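Local coordinates for protein dihydrofolate reductase, putative (Aspergillus flavus, PDB 6DRS) that probably catalyses the NADPH-dependent reduction of dihydrofolate to tetrahydrofolate, and here binds an antifolate inhibitor together with NADP, at residues Asn5-Ile10 with Val153-Gly158; Glu102-Met107 with Pro125-Ile130; Arg175-Asn180 with Glu221-Pro226. All coordinates share one frame; numbering follows the deposited sequence.

Contact 1. Residues Asn5-Ile10 with Val153-Gly158; sequences NPLTLI and VFVIGG. With NAP (NADP nicotinamide-adenine-dinucleotide phosphate), chain H.
With chi1 of -56°, Thr8 holds CG2 trans to its backbone N, and chi1 of -72° sets the Phe154 ring anti to its carbonyl carbon, bringing CG2 alongside ring atoms CD1 and CE1; their parallel bridge puts both side chains on one face of the mixed sheet. There Thr8 CG2 sits 3.9 Å from Phe154 CE1, while Ile10 CG2 meets the same ring at CD1 and also packs on Ile156 CG2. The other face is aliphatic: Leu9 CG rests 4.0 Å from Val155 CB, and Leu7 CD1 touches both Val153 CG1 and Val155 CG2. Between the strands Val155 N donates to Thr8 O (2.7 Å) and Ile10 N to Val155 O (3.1 Å), but Thr8 N to Val153 O is weak at 3.4 Å. A water joins Val153 O to Thr8 OG1, which Arg175 also engages. Past the ladder, a cis peptide links Gly157 to Gly158, as in other dihydrofolate reductases, and Gly158 N, at the N-cap of helix 159-167, donates to NAP O1A (2.8 Å). Apolar packing and strand pairing therefore hold a backbone whose polar atoms take part in binding: Ile10 O accepts from the inhibitor, and Gly158 N donates to the NADP diphosphate.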
# COMPACT_ATOMS: atom_id res chain seq x y z
N ASN A 5 12.33 -13.07 -4.13
CA ASN A 5 10.99 -12.93 -3.56
C ASN A 5 10.18 -11.90 -4.36
O ASN A 5 10.73 -10.97 -4.93
CB ASN A 5 11.04 -12.58 -2.07
CG ASN A 5 11.03 -13.79 -1.16
OD1 ASN A 5 11.57 -13.74 -0.05
ND2 ASN A 5 10.43 -14.89 -1.61
N PRO A 6 8.85 -12.09 -4.42
CA PRO A 6 8.07 -11.18 -5.26
C PRO A 6 7.96 -9.78 -4.64
O PRO A 6 8.00 -9.63 -3.39
CB PRO A 6 6.70 -11.86 -5.38
CG PRO A 6 6.59 -12.66 -4.10
CD PRO A 6 8.00 -13.08 -3.75
N LEU A 7 7.83 -8.77 -5.49
CA LEU A 7 7.56 -7.40 -5.03
C LEU A 7 6.10 -7.08 -5.32
O LEU A 7 5.62 -7.27 -6.43
CB LEU A 7 8.51 -6.45 -5.77
CG LEU A 7 8.66 -5.06 -5.15
CD1 LEU A 7 8.85 -5.14 -3.64
CD2 LEU A 7 9.80 -4.31 -5.80
N THR A 8 5.36 -6.67 -4.31
CA THR A 8 3.94 -6.44 -4.52
C THR A 8 3.67 -4.93 -4.41
O THR A 8 3.92 -4.33 -3.37
CB THR A 8 3.12 -7.26 -3.52
OG1 THR A 8 3.48 -8.63 -3.68
CG2 THR A 8 1.63 -7.07 -3.70
N LEU A 9 3.18 -4.34 -5.49
CA LEU A 9 2.56 -3.00 -5.48
C LEU A 9 1.09 -3.14 -5.06
O LEU A 9 0.36 -4.00 -5.58
CB LEU A 9 2.64 -2.40 -6.88
CG LEU A 9 4.02 -1.94 -7.33
CD1 LEU A 9 5.02 -3.08 -7.30
CD2 LEU A 9 3.94 -1.31 -8.71
N ILE A 10 0.66 -2.36 -4.07
CA ILE A 10 -0.74 -2.35 -3.72
C ILE A 10 -1.25 -0.92 -3.84
O ILE A 10 -0.59 0.04 -3.36
CB ILE A 10 -0.97 -2.94 -2.32
CG1 ILE A 10 -2.46 -3.00 -1.99
CG2 ILE A 10 -0.17 -2.19 -1.25
CD1 ILE A 10 -2.77 -3.59 -0.64
N VAL A 153 7.24 -7.67 1.38
CA VAL A 153 7.53 -6.26 1.02
C VAL A 153 6.46 -5.76 0.04
O VAL A 153 6.21 -6.35 -1.03
CB VAL A 153 8.95 -6.09 0.47
CG1 VAL A 153 9.23 -4.65 0.06
CG2 VAL A 153 9.99 -6.59 1.46
N PHE A 154 5.84 -4.66 0.42
CA PHE A 154 4.83 -4.00 -0.38
C PHE A 154 5.36 -2.64 -0.83
O PHE A 154 5.98 -1.93 -0.02
CB PHE A 154 3.59 -3.72 0.46
CG PHE A 154 2.82 -4.96 0.78
CD1 PHE A 154 1.91 -5.48 -0.14
CD2 PHE A 154 3.07 -5.67 1.95
CE1 PHE A 154 1.24 -6.66 0.14
CE2 PHE A 154 2.37 -6.84 2.23
CZ PHE A 154 1.46 -7.33 1.33
N VAL A 155 5.12 -2.29 -2.09
CA VAL A 155 5.30 -0.90 -2.54
C VAL A 155 3.94 -0.20 -2.48
O VAL A 155 3.03 -0.60 -3.22
CB VAL A 155 5.87 -0.86 -3.96
CG1 VAL A 155 5.85 0.56 -4.54
CG2 VAL A 155 7.27 -1.44 -3.99
N ILE A 156 3.78 0.76 -1.57
CA ILE A 156 2.46 1.34 -1.29
C ILE A 156 2.26 2.70 -1.98
O ILE A 156 1.25 3.37 -1.69
CB ILE A 156 2.16 1.40 0.23
CG1 ILE A 156 2.99 2.46 0.97
CG2 ILE A 156 2.35 0.01 0.81
CD1 ILE A 156 2.36 2.95 2.25
N GLY A 157 3.15 3.09 -2.90
CA GLY A 157 2.97 4.37 -3.59
C GLY A 157 3.94 5.48 -3.18
O GLY A 157 4.83 5.28 -2.34
N GLY A 158 3.77 6.67 -3.78
CA GLY A 158 2.73 6.91 -4.79
C GLY A 158 3.24 6.72 -6.21
O GLY A 158 4.03 5.82 -6.49
PA NAP H . 5.21 9.79 -4.12
O1A NAP H . 4.42 9.26 -2.95
O2A NAP H . 5.74 9.02 -5.27
O5B NAP H . 6.43 10.67 -3.51
C5B NAP H . 7.25 11.56 -4.30
C4B NAP H . 8.45 11.87 -3.43
O4B NAP H . 9.19 10.66 -3.22
C3B NAP H . 9.45 12.82 -4.06
O3B NAP H . 9.07 14.19 -3.81
C2B NAP H . 10.73 12.44 -3.34
O2B NAP H . 10.68 12.89 -1.99
C1B NAP H . 10.60 10.94 -3.19
N9A NAP H . 11.20 10.25 -4.32
C8A NAP H . 10.47 9.93 -5.40
N7A NAP H . 11.25 9.30 -6.31
C5A NAP H . 12.50 9.20 -5.79
C6A NAP H . 13.79 8.64 -6.26
N6A NAP H . 13.82 8.05 -7.46
N1A NAP H . 14.89 8.72 -5.47
C2A NAP H . 14.79 9.32 -4.27
N3A NAP H . 13.63 9.85 -3.79
C4A NAP H . 12.47 9.84 -4.48
O3 NAP H . 4.34 11.08 -4.63
PN NAP H . 3.24 11.18 -5.83
O1N NAP H . 3.61 10.37 -6.99
O2N NAP H . 3.04 12.67 -5.94
O5D NAP H . 1.94 10.56 -5.13
C5D NAP H . 1.41 11.12 -3.96
C4D NAP H . -0.08 11.12 -4.24
O4D NAP H . -0.46 9.79 -4.59
C3D NAP H . -0.96 11.56 -3.09
O3D NAP H . -2.09 12.26 -3.67
C2D NAP H . -1.40 10.24 -2.50
O2D NAP H . -2.62 10.38 -1.83
C1D NAP H . -1.52 9.36 -3.72
N1N NAP H . -1.40 7.92 -3.40
C2N NAP H . -2.46 7.12 -3.68
C3N NAP H . -2.44 5.74 -3.38
C7N NAP H . -3.64 4.87 -3.72
O7N NAP H . -3.60 3.64 -3.56
N7N NAP H . -4.75 5.47 -4.19
C4N NAP H . -1.30 5.22 -2.73
C5N NAP H . -0.23 6.07 -2.46
C6N NAP H . -0.30 7.43 -2.78
P2B NAP H . 11.38 14.27 -1.55
O1X NAP H . 10.58 15.38 -2.22
O2X NAP H . 11.09 14.32 -0.06
O3X NAP H . 12.75 14.04 -2.11
O HOH W 1 5.21 -8.92 -1.42

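Contact 2. Residues Glu102-Met107 with Pro125-Ile130; sequences EKRAKM and PITDAI. With SO4 (sulfate ion), chain E.
The helical backbone of 102-107 passes the extended 125-130 at some distance, the nearest CA atoms, those of Arg104 and Thr127, being 8.2 Å apart, so side chains span the gap. Arg104 does most of this. Bent at chi2 (-113°), it brings its guanidinium end-on to the carbonyl of Thr127, where NH1 (2.8 Å) and NH2 (3.0 Å) both donate to Thr127 O. The oxygen lies almost exactly in the guanidinium plane; seen from the acceptor, NH2 approaches in the carbonyl plane and NH1 is tilted out of it by 35°. This fork fixes the rotation of the guanidinium and leads NH2 toward Asp128 OD1, with which it makes a long salt bridge of 3.7 Å. The main charged partner of Asp128 is Lys145, which forms a salt bridge with OD2.

Met107, one turn on, crosses the Thr127 side chain, bringing SD to 3.5 Å and the methyl CE still closer to Thr127 OG1. That hydroxyl is itself hydrogen-bonded to Lys79 N. The side chain of Lys103 sets out toward Thr127 but runs on to a sulfate ion, probably from the crystallisation liquor, with NZ 2.7 Å from sulfate O4. In the fold, the contact ties the long helix 89-116 to the residue just ahead of strand 128-132, which pairs in parallel with strand 81-85, while helix 135-146 packs on Ile126, Asp128 and Ile130.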
# COMPACT_ATOMS: atom_id res chain seq x y z
N GLU A 102 7.15 9.54 18.90
CA GLU A 102 5.81 9.89 19.38
C GLU A 102 4.89 8.66 19.25
O GLU A 102 4.05 8.35 20.13
CB GLU A 102 5.34 11.11 18.56
CG GLU A 102 4.04 11.76 19.00
CD GLU A 102 3.69 11.69 20.47
OE1 GLU A 102 4.55 12.07 21.31
OE2 GLU A 102 2.55 11.25 20.79
N LYS A 103 5.05 7.95 18.13
CA LYS A 103 4.23 6.76 17.85
C LYS A 103 4.50 5.68 18.91
O LYS A 103 3.58 5.07 19.49
CB LYS A 103 4.54 6.29 16.42
CG LYS A 103 3.79 5.06 15.93
CD LYS A 103 2.34 5.30 15.60
CE LYS A 103 1.69 4.05 15.05
NZ LYS A 103 0.22 4.06 15.22
N ARG A 104 5.78 5.47 19.18
CA ARG A 104 6.22 4.49 20.20
C ARG A 104 5.52 4.80 21.52
O ARG A 104 5.01 3.89 22.19
CB ARG A 104 7.73 4.56 20.37
CG ARG A 104 8.47 3.97 19.20
CD ARG A 104 9.18 2.72 19.66
NE ARG A 104 10.12 2.39 18.60
CZ ARG A 104 9.77 1.65 17.57
NH1 ARG A 104 8.53 1.18 17.51
NH2 ARG A 104 10.65 1.38 16.62
N ALA A 105 5.47 6.11 21.83
CA ALA A 105 4.85 6.60 23.06
C ALA A 105 3.36 6.26 23.07
O ALA A 105 2.85 5.75 24.06
CB ALA A 105 5.08 8.08 23.19
N LYS A 106 2.66 6.55 21.98
CA LYS A 106 1.23 6.19 21.90
C LYS A 106 1.07 4.67 22.06
O LYS A 106 0.24 4.19 22.81
CB LYS A 106 0.62 6.61 20.56
CG LYS A 106 0.55 8.11 20.30
CD LYS A 106 -0.64 8.49 19.46
CE LYS A 106 -0.36 9.58 18.44
NZ LYS A 106 0.14 10.83 19.08
N MET A 107 1.88 3.90 21.34
CA MET A 107 1.65 2.45 21.34
C MET A 107 1.98 1.85 22.71
O MET A 107 1.23 0.98 23.18
CB MET A 107 2.46 1.77 20.24
CG MET A 107 1.94 2.08 18.87
SD MET A 107 3.09 1.46 17.62
CE MET A 107 2.52 -0.23 17.48
N PRO A 125 3.78 -8.41 14.88
CA PRO A 125 4.80 -7.73 14.07
C PRO A 125 5.21 -6.39 14.71
O PRO A 125 4.43 -5.81 15.47
CB PRO A 125 4.16 -7.52 12.68
CG PRO A 125 2.69 -7.69 12.91
CD PRO A 125 2.51 -8.55 14.14
N ILE A 126 6.42 -5.92 14.42
CA ILE A 126 6.89 -4.74 15.15
C ILE A 126 6.64 -3.48 14.31
O ILE A 126 6.28 -3.56 13.15
CB ILE A 126 8.35 -4.91 15.62
CG1 ILE A 126 9.32 -5.23 14.49
CG2 ILE A 126 8.41 -5.98 16.71
CD1 ILE A 126 9.70 -4.04 13.67
N THR A 127 6.78 -2.31 14.93
CA THR A 127 6.60 -1.03 14.21
C THR A 127 7.97 -0.36 14.08
O THR A 127 8.66 -0.18 15.10
CB THR A 127 5.70 -0.11 15.02
OG1 THR A 127 4.48 -0.80 15.28
CG2 THR A 127 5.43 1.21 14.32
N ASP A 128 8.35 -0.01 12.86
CA ASP A 128 9.57 0.73 12.64
C ASP A 128 9.39 1.73 11.49
O ASP A 128 8.47 1.58 10.67
CB ASP A 128 10.73 -0.22 12.32
CG ASP A 128 12.11 0.40 12.52
OD1 ASP A 128 12.21 1.40 13.26
OD2 ASP A 128 13.06 -0.11 11.92
N ALA A 129 10.28 2.72 11.40
CA ALA A 129 10.35 3.62 10.25
C ALA A 129 11.82 3.88 9.93
O ALA A 129 12.59 4.18 10.83
CB ALA A 129 9.62 4.90 10.52
N ILE A 130 12.17 3.78 8.65
CA ILE A 130 13.50 4.10 8.20
C ILE A 130 13.42 4.89 6.88
O ILE A 130 12.44 4.78 6.13
CB ILE A 130 14.35 2.83 8.05
CG1 ILE A 130 13.87 1.98 6.88
CG2 ILE A 130 14.32 2.04 9.34
CD1 ILE A 130 14.42 0.56 6.90
S SO4 E . -1.51 0.76 15.08
O1 SO4 E . -2.94 0.58 14.73
O2 SO4 E . -0.80 -0.53 14.87
O3 SO4 E . -1.37 1.17 16.50
O4 SO4 E . -0.94 1.80 14.19

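Contact 3. Residues Arg175-Asn180 with Glu221-Pro226; sequences RIVMTN and EWVGEP
The guanidinium of Arg175 lies flat on the indole of Trp222, with the two planes only 22° apart and their centres separated by 4.0 Å. Its charge sits over the pyrrole part of the ring system: Arg175 CZ is 4.0 Å from the centroid of the five-membered ring and close to its normal, a cation-pi arrangement, while NH2 comes within 3.4 Å of Trp222 CD1. The benzene part is met by the root of the same side chain, Arg175 CB standing 4.0 Å from the centroid of the six-membered ring in a CH-pi contact. Arginine and tryptophan thus run past each other in opposite directions, and one indole face is followed from CB to the guanidinium. A bend at chi3 (-34°) keeps the chain running along that face, with CD over the ring centre. Hydrogen bonding steadies the group as well, because NH1 reaches Thr8 OG1 on the adjoining strand.

At the rim of the indole the contact changes character. Ile176 O and Val177 CG2 both lie near the ring plane, the methyl 3.7 Å from Trp222 CE3. The same CG2 touches Val223 CG1 at 3.8 Å, so that one methyl of Val177 meets two consecutive residues of the last helical turn. After Val223 the helix ends at Gly224, which adopts positive phi, and Glu225 then turns to Arg46 and Arg50, its carboxylate oxygens forming one salt bridge with each.

This is helix-on-sheet packing in the dihydrofolate reductase fold. The end of helix 216-223 lies against strand 174-183, which pairs in parallel with strand 7-17 and antiparallel with strand 237-246. Farther along strand 174-183, Thr179 touches the inhibitor and bonds Asp40, another residue of the antifolate pocket.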
# COMPACT_ATOMS: atom_id res chain seq x y z
N ARG A 175 3.94 -7.82 -8.77
CA ARG A 175 2.55 -8.12 -8.82
C ARG A 175 1.82 -6.86 -8.36
O ARG A 175 2.35 -6.11 -7.52
CB ARG A 175 2.23 -9.28 -7.87
CG ARG A 175 3.23 -10.41 -8.00
CD ARG A 175 3.34 -11.42 -6.90
NE ARG A 175 3.15 -11.01 -5.51
CZ ARG A 175 3.03 -11.92 -4.55
NH1 ARG A 175 2.89 -11.57 -3.29
NH2 ARG A 175 3.06 -13.21 -4.87
N ILE A 176 0.62 -6.66 -8.90
CA ILE A 176 -0.17 -5.54 -8.48
C ILE A 176 -1.44 -6.05 -7.81
O ILE A 176 -2.22 -6.77 -8.43
CB ILE A 176 -0.45 -4.59 -9.67
CG1 ILE A 176 0.84 -3.93 -10.17
CG2 ILE A 176 -1.46 -3.54 -9.24
CD1 ILE A 176 0.71 -3.30 -11.53
N VAL A 177 -1.66 -5.67 -6.55
CA VAL A 177 -2.95 -5.89 -5.91
C VAL A 177 -3.75 -4.57 -5.99
O VAL A 177 -3.35 -3.53 -5.38
CB VAL A 177 -2.75 -6.35 -4.46
CG1 VAL A 177 -4.07 -6.39 -3.70
CG2 VAL A 177 -2.04 -7.69 -4.45
N MET A 178 -4.84 -4.58 -6.75
CA MET A 178 -5.47 -3.30 -7.07
C MET A 178 -6.92 -3.29 -6.57
O MET A 178 -7.67 -4.25 -6.82
CB MET A 178 -5.45 -3.03 -8.58
CG MET A 178 -6.16 -1.72 -8.93
SD MET A 178 -6.07 -1.26 -10.68
CE MET A 178 -4.32 -0.95 -10.92
N THR A 179 -7.31 -2.23 -5.85
CA THR A 179 -8.70 -2.02 -5.56
C THR A 179 -9.27 -1.05 -6.60
O THR A 179 -8.80 0.11 -6.69
CB THR A 179 -8.92 -1.44 -4.16
OG1 THR A 179 -8.26 -2.26 -3.18
CG2 THR A 179 -10.40 -1.30 -3.85
N ASN A 180 -10.23 -1.51 -7.40
CA ASN A 180 -10.98 -0.65 -8.36
C ASN A 180 -12.11 0.07 -7.61
O ASN A 180 -12.88 -0.56 -6.89
CB ASN A 180 -11.60 -1.43 -9.52
CG ASN A 180 -10.52 -2.09 -10.33
OD1 ASN A 180 -9.46 -1.51 -10.52
ND2 ASN A 180 -10.75 -3.34 -10.69
N GLU A 221 -4.28 -16.04 -2.41
CA GLU A 221 -3.01 -16.60 -1.94
C GLU A 221 -2.01 -15.47 -1.66
O GLU A 221 -1.35 -15.49 -0.61
CB GLU A 221 -2.41 -17.55 -2.97
CG GLU A 221 -3.27 -18.77 -3.25
CD GLU A 221 -2.85 -19.59 -4.47
OE1 GLU A 221 -1.92 -19.17 -5.19
OE2 GLU A 221 -3.48 -20.63 -4.70
N TRP A 222 -1.88 -14.49 -2.57
CA TRP A 222 -0.96 -13.35 -2.36
C TRP A 222 -1.26 -12.66 -1.04
O TRP A 222 -0.36 -12.28 -0.33
CB TRP A 222 -1.08 -12.31 -3.45
CG TRP A 222 -0.75 -12.80 -4.82
CD1 TRP A 222 -0.22 -14.01 -5.15
CD2 TRP A 222 -0.92 -12.07 -6.04
NE1 TRP A 222 -0.08 -14.10 -6.51
CE2 TRP A 222 -0.48 -12.92 -7.09
CE3 TRP A 222 -1.37 -10.78 -6.37
CZ2 TRP A 222 -0.48 -12.52 -8.43
CZ3 TRP A 222 -1.39 -10.40 -7.69
CH2 TRP A 222 -0.96 -11.26 -8.71
N VAL A 223 -2.52 -12.46 -0.72
CA VAL A 223 -2.74 -11.43 0.29
C VAL A 223 -3.16 -12.10 1.60
O VAL A 223 -3.29 -11.40 2.59
CB VAL A 223 -3.75 -10.36 -0.18
CG1 VAL A 223 -3.31 -9.70 -1.47
CG2 VAL A 223 -5.19 -10.88 -0.29
N GLY A 224 -3.45 -13.42 1.58
CA GLY A 224 -3.70 -14.18 2.82
C GLY A 224 -5.09 -13.97 3.41
O GLY A 224 -5.30 -14.21 4.59
N GLU A 225 -6.03 -13.46 2.62
CA GLU A 225 -7.45 -13.47 2.99
C GLU A 225 -8.28 -13.69 1.71
O GLU A 225 -7.77 -13.47 0.62
CB GLU A 225 -7.87 -12.21 3.74
CG GLU A 225 -7.62 -10.96 2.91
CD GLU A 225 -8.09 -9.71 3.62
OE1 GLU A 225 -7.45 -9.31 4.64
OE2 GLU A 225 -9.13 -9.19 3.19
N PRO A 226 -9.51 -14.16 1.85
CA PRO A 226 -10.34 -14.45 0.68
C PRO A 226 -10.67 -13.19 -0.13
O PRO A 226 -11.12 -12.20 0.44
CB PRO A 226 -11.63 -15.04 1.26
CG PRO A 226 -11.27 -15.48 2.67
CD PRO A 226 -10.18 -14.54 3.11

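Contacts 1 and 3 are buried and share one part of the sheet: strands 7-17 and 174-183 are neighbours, joined by probable hydrogen bonds such as Leu9 N to Arg175 O, and Arg175 belongs to the stack of one while serving Thr8 of the other. Contact 2 is only partly buried, its centre 21 Å from that of contact 1 and 26 Å from that of contact 3, although it reaches the same sheet. Chemistry follows position: strand pairing with apolar packing beside both ligands in contact 1, a cation-pi stack joining helix to strand in contact 3, and a charged side chain gripping a carbonyl in contact 2.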